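Local coordinates for protein beta-galactosidase (Streptococcus pneumoniae, PDB 4CUA) that hydrolytically removes terminal non-reducing beta-galactose residues from glycans as a multi-domain enzyme, of which the part described here is a carbohydrate-binding module that probably recognises galactose-containing glycans, at residues G62-G66 / T155-R159; I8-W12 / S32-K37; H87-K93 / D166-S172. Numbering follows the deposited sequence.

Contact 1 of 3, residues G62-G66 / T155-R159; sequences GVLFG and TYAIR. With EDO (1,2-ethanediol), chain E.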
loop_
_atom_site.group_PDB
_atom_site.type_symbol
_atom_site.label_atom_id
_atom_site.label_comp_id
_atom_site.label_asym_id
_atom_site.label_seq_id
_atom_site.Cartn_x
_atom_site.Cartn_y
_atom_site.Cartn_z
ATOM N N GLY A 62 0.414 -1.844 1.835
ATOM C CA GLY A 62 -0.428 -1.170 2.778
ATOM C C GLY A 62 0.337 -0.316 3.719
ATOM O O GLY A 62 1.563 -0.135 3.559
ATOM N N VAL A 63 -0.408 0.345 4.623
ATOM C CA VAL A 63 0.148 1.215 5.641
ATOM C C VAL A 63 -0.342 0.757 6.997
ATOM O O VAL A 63 -1.533 0.557 7.149
ATOM C CB VAL A 63 -0.222 2.693 5.364
ATOM C CG1 VAL A 63 0.323 3.568 6.481
ATOM C CG2 VAL A 63 0.321 3.123 3.998
ATOM N N LEU A 64 0.573 0.644 7.926
ATOM C CA LEU A 64 0.362 0.364 9.322
ATOM C C LEU A 64 0.481 1.700 10.066
ATOM O O LEU A 64 1.540 2.315 10.005
ATOM C CB LEU A 64 1.401 -0.605 9.866
ATOM C CG LEU A 64 1.361 -0.933 11.339
ATOM C CD1 LEU A 64 -0.024 -1.531 11.697
ATOM C CD2 LEU A 64 2.481 -1.929 11.656
ATOM N N PHE A 65 -0.582 2.131 10.701
ATOM C CA PHE A 65 -0.637 3.514 11.216
ATOM C C PHE A 65 0.081 3.742 12.503
ATOM O O PHE A 65 0.263 2.857 13.348
ATOM C CB PHE A 65 -2.083 3.941 11.369
ATOM C CG PHE A 65 -2.827 3.915 10.092
ATOM C CD1 PHE A 65 -2.454 4.685 8.993
ATOM C CD2 PHE A 65 -3.883 3.050 9.891
ATOM C CE1 PHE A 65 -3.113 4.642 7.811
ATOM C CE2 PHE A 65 -4.529 2.974 8.690
ATOM C CZ PHE A 65 -4.164 3.753 7.605
ATOM N N GLY A 66 0.482 5.009 12.714
ATOM C CA GLY A 66 1.086 5.371 13.981
ATOM C C GLY A 66 0.540 6.742 14.399
ATOM O O GLY A 66 -0.005 7.452 13.632
ATOM N N THR A 155 -9.112 1.224 12.123
ATOM C CA THR A 155 -8.235 0.087 11.824
ATOM C C THR A 155 -6.774 0.466 12.064
ATOM O O THR A 155 -6.378 1.643 11.933
ATOM C CB THR A 155 -8.446 -0.394 10.387
ATOM O OG1 THR A 155 -7.688 -1.604 10.193
ATOM C CG2 THR A 155 -8.002 0.638 9.412
ATOM N N TYR A 156 -5.969 -0.561 12.372
ATOM C CA TYR A 156 -4.503 -0.406 12.434
ATOM C C TYR A 156 -3.865 -0.335 11.041
ATOM O O TYR A 156 -2.739 0.168 10.939
ATOM C CB TYR A 156 -3.862 -1.560 13.186
ATOM C CG TYR A 156 -4.115 -1.518 14.652
ATOM C CD1 TYR A 156 -3.496 -0.573 15.443
ATOM C CD2 TYR A 156 -4.849 -2.520 15.296
ATOM C CE1 TYR A 156 -3.667 -0.544 16.824
ATOM C CE2 TYR A 156 -5.001 -2.483 16.668
ATOM C CZ TYR A 156 -4.438 -1.485 17.410
ATOM O OH TYR A 156 -4.598 -1.514 18.807
ATOM N N ALA A 157 -4.539 -0.816 10.006
ATOM C CA ALA A 157 -3.895 -0.928 8.674
ATOM C C ALA A 157 -4.874 -1.066 7.574
ATOM O O ALA A 157 -5.922 -1.706 7.736
ATOM C CB ALA A 157 -2.951 -2.113 8.665
ATOM N N ILE A 158 -4.582 -0.485 6.432
ATOM C CA ILE A 158 -5.253 -0.838 5.232
ATOM C C ILE A 158 -4.220 -1.283 4.243
ATOM O O ILE A 158 -3.053 -0.904 4.382
ATOM C CB ILE A 158 -6.208 0.250 4.678
ATOM C CG1 ILE A 158 -5.394 1.449 4.168
ATOM C CG2 ILE A 158 -7.240 0.582 5.759
ATOM C CD1 ILE A 158 -6.121 2.300 3.158
ATOM N N ARG A 159 -4.666 -2.053 3.282
ATOM C CA ARG A 159 -3.837 -2.467 2.164
ATOM C C ARG A 159 -4.629 -2.577 0.883
ATOM O O ARG A 159 -5.881 -2.710 0.883
ATOM C CB ARG A 159 -3.108 -3.779 2.416
ATOM C CG ARG A 159 -3.982 -5.032 2.353
ATOM C CD ARG A 159 -3.184 -6.240 2.824
ATOM N NE ARG A 159 -4.012 -7.429 2.626
ATOM C CZ ARG A 159 -3.588 -8.649 2.981
ATOM N NH1 ARG A 159 -2.365 -8.827 3.465
ATOM N NH2 ARG A 159 -4.396 -9.667 2.790
HETATM C C1 EDO E . 0.669 -9.592 3.574
HETATM O O1 EDO E . 1.866 -10.217 3.540
HETATM C C2 EDO E . 0.995 -8.047 3.700
HETATM O O2 EDO E . -0.044 -7.375 3.214
#

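Contact 2 of 3, residues I8-W12 / S32-K37; sequences ISDQW and SNVNDK. With CA (calcium ion), chain C; EDO (1,2-ethanediol), chain F.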
loop_
_atom_site.group_PDB
_atom_site.type_symbol
_atom_site.label_atom_id
_atom_site.label_comp_id
_atom_site.label_asym_id
_atom_site.label_seq_id
_atom_site.Cartn_x
_atom_site.Cartn_y
_atom_site.Cartn_z
ATOM N N ILE A 8 -1.918 10.733 7.097
ATOM C CA ILE A 8 -1.640 9.737 8.075
ATOM C C ILE A 8 -0.916 8.509 7.491
ATOM O O ILE A 8 -0.697 7.556 8.193
ATOM C CB ILE A 8 -2.943 9.304 8.784
ATOM C CG1 ILE A 8 -3.980 8.858 7.795
ATOM C CG2 ILE A 8 -3.469 10.472 9.661
ATOM C CD1 ILE A 8 -5.248 8.193 8.399
ATOM N N SER A 9 -0.407 8.620 6.260
ATOM C CA SER A 9 0.453 7.582 5.717
ATOM C C SER A 9 1.904 7.953 5.561
ATOM O O SER A 9 2.761 7.076 5.598
ATOM C CB SER A 9 -0.065 7.183 4.347
ATOM O OG SER A 9 -0.203 8.225 3.442
ATOM N N ASP A 10 2.217 9.249 5.405
ATOM C CA ASP A 10 3.601 9.606 5.250
ATOM C C ASP A 10 4.519 9.178 6.335
ATOM O O ASP A 10 4.179 9.292 7.541
ATOM C CB ASP A 10 3.835 11.122 5.147
ATOM C CG ASP A 10 3.288 11.765 3.907
ATOM O OD1 ASP A 10 2.957 11.147 2.877
ATOM O OD2 ASP A 10 3.145 13.040 3.914
ATOM N N GLN A 11 5.719 8.785 6.001
ATOM C CA GLN A 11 6.761 8.559 6.973
ATOM C C GLN A 11 7.094 9.844 7.712
ATOM O O GLN A 11 7.027 10.924 7.152
ATOM C CB GLN A 11 8.098 8.150 6.348
ATOM C CG GLN A 11 8.127 6.801 5.731
ATOM C CD GLN A 11 9.418 6.621 4.941
ATOM O OE1 GLN A 11 10.493 7.003 5.388
ATOM N NE2 GLN A 11 9.350 5.912 3.798
ATOM N N TRP A 12 7.487 9.657 8.969
ATOM C CA TRP A 12 8.091 10.729 9.752
ATOM C C TRP A 12 9.474 10.302 10.170
ATOM O O TRP A 12 9.714 9.188 10.631
ATOM C CB TRP A 12 7.232 11.058 10.981
ATOM C CG TRP A 12 6.104 11.850 10.632
ATOM C CD1 TRP A 12 4.909 11.434 10.125
ATOM C CD2 TRP A 12 6.056 13.271 10.580
ATOM N NE1 TRP A 12 4.130 12.469 9.852
ATOM C CE2 TRP A 12 4.815 13.629 10.082
ATOM C CE3 TRP A 12 6.977 14.275 10.924
ATOM C CZ2 TRP A 12 4.429 14.946 9.902
ATOM C CZ3 TRP A 12 6.600 15.577 10.745
ATOM C CH2 TRP A 12 5.377 15.910 10.221
ATOM N N SER A 32 8.954 0.940 1.291
ATOM C CA SER A 32 9.187 2.235 1.968
ATOM C C SER A 32 9.158 3.383 0.965
ATOM O O SER A 32 8.850 4.527 1.302
ATOM C CB SER A 32 10.539 2.199 2.716
ATOM O OG SER A 32 11.585 1.815 1.849
ATOM N N ASN A 33 9.407 3.112 -0.322
ATOM C CA ASN A 33 9.204 4.123 -1.346
ATOM C C ASN A 33 7.844 4.668 -1.503
ATOM O O ASN A 33 7.668 5.686 -2.140
ATOM C CB ASN A 33 9.660 3.611 -2.700
ATOM C CG ASN A 33 11.185 3.480 -2.808
ATOM O OD1 ASN A 33 11.947 4.152 -2.093
ATOM N ND2 ASN A 33 11.623 2.696 -3.754
ATOM N N VAL A 34 6.802 3.989 -0.998
ATOM C CA VAL A 34 5.458 4.458 -1.276
ATOM C C VAL A 34 4.932 5.542 -0.294
ATOM O O VAL A 34 3.843 6.040 -0.493
ATOM C CB VAL A 34 4.389 3.367 -1.416
ATOM C CG1 VAL A 34 4.851 2.266 -2.386
ATOM C CG2 VAL A 34 3.981 2.758 -0.051
ATOM N N ASN A 35 5.686 5.796 0.779
ATOM C CA ASN A 35 5.219 6.833 1.708
ATOM C C ASN A 35 6.365 7.693 2.112
ATOM O O ASN A 35 6.413 8.230 3.263
ATOM C CB ASN A 35 4.518 6.225 2.939
ATOM C CG ASN A 35 5.428 5.443 3.826
ATOM O OD1 ASN A 35 6.462 4.941 3.452
ATOM N ND2 ASN A 35 4.961 5.287 5.110
ATOM N N ASP A 36 7.268 7.965 1.145
ATOM C CA ASP A 36 8.477 8.757 1.380
ATOM C C ASP A 36 8.334 10.230 0.931
ATOM O O ASP A 36 9.329 10.995 1.023
ATOM C CB ASP A 36 9.696 8.124 0.781
ATOM C CG ASP A 36 9.668 8.047 -0.715
ATOM O OD1 ASP A 36 8.711 8.459 -1.338
ATOM O OD2 ASP A 36 10.642 7.492 -1.239
ATOM N N LYS A 37 7.161 10.599 0.470
ATOM C CA LYS A 37 6.805 11.957 0.014
ATOM C C LYS A 37 7.486 12.302 -1.278
ATOM O O LYS A 37 7.403 13.459 -1.715
ATOM C CB LYS A 37 7.065 13.038 1.105
ATOM C CG LYS A 37 6.136 12.819 2.333
ATOM C CD LYS A 37 6.672 13.565 3.522
ATOM C CE LYS A 37 7.789 12.750 4.194
ATOM N NZ LYS A 37 8.412 13.334 5.405
HETATM CA CA CA C . 7.410 7.684 -3.183
HETATM C C1 EDO F . 14.505 3.154 -5.809
HETATM O O1 EDO F . 14.341 2.252 -4.742
HETATM C C2 EDO F . 13.832 2.613 -7.059
HETATM O O2 EDO F . 12.385 2.612 -6.922
HETATM O O HOH W 1 6.296 13.600 7.103
#

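Contact 3 of 3, residues H87-K93 / D166-S172; sequences HGVGAPK and DNKRGTS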
loop_
_atom_site.group_PDB
_atom_site.type_symbol
_atom_site.label_atom_id
_atom_site.label_comp_id
_atom_site.label_asym_id
_atom_site.label_seq_id
_atom_site.Cartn_x
_atom_site.Cartn_y
_atom_site.Cartn_z
ATOM N N HIS A 87 7.904 -0.260 -19.579
ATOM C CA HIS A 87 7.750 -1.483 -20.370
ATOM C C HIS A 87 7.425 -2.692 -19.488
ATOM O O HIS A 87 6.658 -3.569 -19.889
ATOM C CB HIS A 87 9.021 -1.753 -21.192
ATOM C CG HIS A 87 8.934 -2.971 -22.058
ATOM N ND1 HIS A 87 8.049 -3.074 -23.114
ATOM C CD2 HIS A 87 9.639 -4.130 -22.043
ATOM C CE1 HIS A 87 8.200 -4.252 -23.696
ATOM N NE2 HIS A 87 9.150 -4.913 -23.062
ATOM N N GLY A 88 7.994 -2.712 -18.280
ATOM C CA GLY A 88 7.895 -3.849 -17.402
ATOM C C GLY A 88 6.854 -3.931 -16.307
ATOM O O GLY A 88 6.532 -4.998 -15.841
ATOM N N VAL A 89 6.273 -2.752 -15.946
ATOM C CA VAL A 89 5.317 -2.673 -14.897
ATOM C C VAL A 89 4.203 -1.704 -15.226
ATOM O O VAL A 89 4.379 -0.871 -16.135
ATOM C CB VAL A 89 5.975 -2.185 -13.553
ATOM C CG1 VAL A 89 7.000 -3.206 -13.060
ATOM C CG2 VAL A 89 6.565 -0.809 -13.637
ATOM N N GLY A 90 3.132 -1.762 -14.462
ATOM C CA GLY A 90 2.063 -0.772 -14.560
ATOM C C GLY A 90 0.999 -0.976 -13.545
ATOM O O GLY A 90 1.151 -1.696 -12.564
ATOM N N ALA A 91 -0.138 -0.293 -13.741
ATOM C CA ALA A 91 -1.307 -0.479 -12.878
ATOM C C ALA A 91 -1.751 -1.954 -12.926
ATOM O O ALA A 91 -1.530 -2.646 -13.930
ATOM C CB ALA A 91 -2.405 0.434 -13.383
ATOM N N PRO A 92 -2.389 -2.430 -11.871
ATOM C CA PRO A 92 -2.815 -3.845 -11.848
ATOM C C PRO A 92 -4.094 -4.045 -12.665
ATOM O O PRO A 92 -4.829 -3.097 -12.909
ATOM C CB PRO A 92 -3.090 -4.094 -10.389
ATOM C CG PRO A 92 -3.453 -2.711 -9.810
ATOM C CD PRO A 92 -2.676 -1.735 -10.620
ATOM N N LYS A 93 -4.344 -5.277 -13.064
ATOM C CA LYS A 93 -5.607 -5.548 -13.752
ATOM C C LYS A 93 -6.770 -5.723 -12.786
ATOM O O LYS A 93 -7.906 -5.582 -13.212
ATOM C CB LYS A 93 -5.475 -6.803 -14.642
ATOM C CG LYS A 93 -5.262 -8.113 -13.916
ATOM C CD LYS A 93 -5.276 -9.301 -14.904
ATOM C CE LYS A 93 -5.012 -10.613 -14.211
ATOM N NZ LYS A 93 -5.185 -11.732 -15.244
ATOM N N ASP A 166 -1.587 -8.751 -17.371
ATOM C CA ASP A 166 -0.982 -9.870 -18.084
ATOM C C ASP A 166 0.153 -9.506 -19.005
ATOM O O ASP A 166 1.152 -10.280 -19.146
ATOM C CB ASP A 166 -2.063 -10.597 -18.892
ATOM C CG ASP A 166 -3.088 -11.278 -18.049
ATOM O OD1 ASP A 166 -2.981 -11.413 -16.808
ATOM O OD2 ASP A 166 -4.082 -11.765 -18.681
ATOM N N ASN A 167 0.139 -8.305 -19.547
ATOM C CA ASN A 167 1.219 -7.827 -20.367
ATOM C C ASN A 167 2.376 -7.129 -19.623
ATOM O O ASN A 167 3.249 -6.535 -20.240
ATOM C CB ASN A 167 0.695 -6.957 -21.530
ATOM C CG ASN A 167 0.182 -5.597 -21.093
ATOM O OD1 ASN A 167 0.033 -5.299 -19.913
ATOM N ND2 ASN A 167 -0.057 -4.747 -22.068
ATOM N N LYS A 168 2.387 -7.241 -18.295
ATOM C CA LYS A 168 3.445 -6.647 -17.497
ATOM C C LYS A 168 4.125 -7.732 -16.675
ATOM O O LYS A 168 3.558 -8.803 -16.453
ATOM C CB LYS A 168 2.825 -5.598 -16.571
ATOM C CG LYS A 168 2.185 -4.413 -17.239
ATOM C CD LYS A 168 3.116 -3.583 -18.074
ATOM C CE LYS A 168 2.449 -2.313 -18.604
ATOM N NZ LYS A 168 3.398 -1.477 -19.331
ATOM N N ARG A 169 5.288 -7.394 -16.129
ATOM C CA ARG A 169 6.026 -8.280 -15.263
ATOM C C ARG A 169 5.835 -7.875 -13.749
ATOM O O ARG A 169 6.409 -8.479 -12.849
ATOM C CB ARG A 169 7.495 -8.295 -15.668
ATOM C CG ARG A 169 7.760 -8.917 -17.074
ATOM C CD ARG A 169 9.185 -8.765 -17.507
ATOM N NE ARG A 169 10.057 -9.726 -16.778
ATOM C CZ ARG A 169 11.383 -9.712 -16.839
ATOM N NH1 ARG A 169 12.038 -8.867 -17.599
ATOM N NH2 ARG A 169 12.049 -10.636 -16.145
ATOM N N GLY A 170 5.012 -6.835 -13.506
ATOM C CA GLY A 170 4.670 -6.470 -12.142
ATOM C C GLY A 170 3.779 -5.266 -12.089
ATOM O O GLY A 170 3.497 -4.644 -13.109
ATOM N N THR A 171 3.374 -4.976 -10.837
ATOM C CA THR A 171 2.571 -3.810 -10.470
ATOM C C THR A 171 3.542 -2.803 -9.899
ATOM O O THR A 171 4.591 -3.158 -9.367
ATOM C CB THR A 171 1.501 -4.188 -9.472
ATOM O OG1 THR A 171 0.675 -5.186 -10.113
ATOM C CG2 THR A 171 0.614 -2.998 -9.133
ATOM N N SER A 172 3.177 -1.537 -10.017
ATOM C CA SER A 172 4.060 -0.466 -9.616
ATOM C C SER A 172 3.341 0.763 -9.022
ATOM O O SER A 172 2.389 1.269 -9.599
ATOM C CB SER A 172 4.874 -0.019 -10.816
ATOM O OG SER A 172 5.776 1.054 -10.545
HETATM O O HOH W 2 6.356 -6.390 -19.566
HETATM O O HOH W 3 4.488 -2.913 -21.677
HETATM O O HOH W 4 0.663 -4.580 -13.908
#

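Contact 1 of 3, residues G62-G66 / T155-R159
Two neighbouring strands pair edge to edge here, inside the beta sheet and largely buried: strand 58-67 runs antiparallel to strand 157-163, the axes of 62-64 and 157-159 lying 4.7 Å apart at 173°. Val63 and Ile158 form the hydrogen-bonded pair, with Val63 N to Ile158 O at 2.9 Å and a weak return bond from Ile158 N to Val63 O at 3.3 Å. Further along, Phe65 N reaches Tyr156 O at 2.9 Å, almost linearly. Between these bonds Ala157 CA sits 3.2 Å from Val63 O, a CA-H...O contact. Gly62 faces Arg159 as a non-hydrogen-bonded pair with the CA atoms only 3.7 Å apart; a side chain at 62 would collide with Ile158 O and Arg159 CB. This antiparallel pairing belongs to the all-beta galactose-binding-like domain, in which strand 58-67 also pairs with strands 19-22 and 70-83. The side chains divide between the two faces of the sheet. Leu64 and Ala157 share one, Leu64 CD1 lying 4.3 Å from Ala157 CB and 4.1 Å from Tyr156 CB. Val63 and Ile158 point to the other, where the Phe65 ring swings in so that CZ comes 4.3 Å from Ile158 CG1, and Ile178 packs on Phe65 and Ile158. At the Gly62-Arg159 end, Arg159 NH1 donates to O2 of an ethanediol at 2.7 Å, while its NE makes a salt bridge with Glu98.

Contact 2 of 3, residues I8-W12 / S32-K37
Ser32 opens 32-37 in a 3-10 turn that starts earlier in the chain, its O 2.9 Å from Gln11 NE2. The CA-to-CB bond of Asn33 points away from 8-12, and Asn33 O binds the calcium ion at 2.3 Å. Asn35 is the hub of the contact. Asn35 ND2 donates to Ser9 O at 2.9 Å, Asn35 O accepts from Gln11 N at 2.9 Å, and Asn35 OD1 accepts from Gln11 NE2 at 3.1 Å, so backbone and side-chain amide together grip the N-terminal loop. Asp36 then supplies OD1 to the calcium at 2.4 Å; Leu38, Asn47, Thr174 and Glu175 complete the site, probably a structural one, as in related galactose-binding-like carbohydrate-binding modules. Lys37 folds back over Asp10, and its NZ bonds weakly to Gln11 O at 3.3 Å, a link reinforced by a bridging water. Thus the calcium-binding loop between strands 19-22 and 49-50 meets the N-terminal loop, with Val34 packed on strands 19-22, 58-67 and 172-177 and Ser9 touching Val63.

Contact 3 of 3, residues H87-K93 / D166-S172
Three backbone hydrogen bonds, one of them weak, join these two loops. Arg169 N donates to Gly88 O at 2.7 Å and Gly90 N to Gly170 O at 3.2 Å, while Ser172 N reaches Gly90 O weakly at 3.3 Å. CA-H...O contacts accompany them: Val89 CA lies 3.2 Å from Gly170 O, and Thr171 CA 3.3 Å from Gly90 O. With Gly90 and Thr171 as a single bridge, the pairing ties together the loops that precede strands 94-100 and 172-177 of the galactose-binding-like beta domain. Of the charged groups, exposed Lys93 NZ and Asp166 OD1 form a salt bridge at 2.7 Å; Lys168 NZ bonds weakly to Val89 O at 3.4 Å while also donating to Asp86 O. One water joins His87 O to Asn167 O, and another joins His87 O to Lys168 NZ. Among van der Waals contacts, Val89 CG2 lies 3.4 Å from Ser172 CB, and Pro92 CD 3.8 Å from Thr171 CG2.

Contact 1 is the buried one of the three, an antiparallel strand pairing with apolar side chains on both faces; contacts 2 and 3 join loops and are only partly buried. Contacts 1 and 2 adjoin, their centres about 12 Å apart: Phe65 CD1 lies 3.5 Å from Ile8 O, and Val63 CG1 lies 4.1 Å from Ser9 CA, so the N-terminal loop rests on strand 58-67. Contact 3 lies across the chain's centre from contact 1, with about 24 Å between their centres. Side-chain amides and calcium distinguish contact 2, whereas contact 3 rests on glycine-rich backbone and a salt bridge. Strand 172-177 relates these two: Ser172 begins it, and Thr174 and Glu175 bind the calcium.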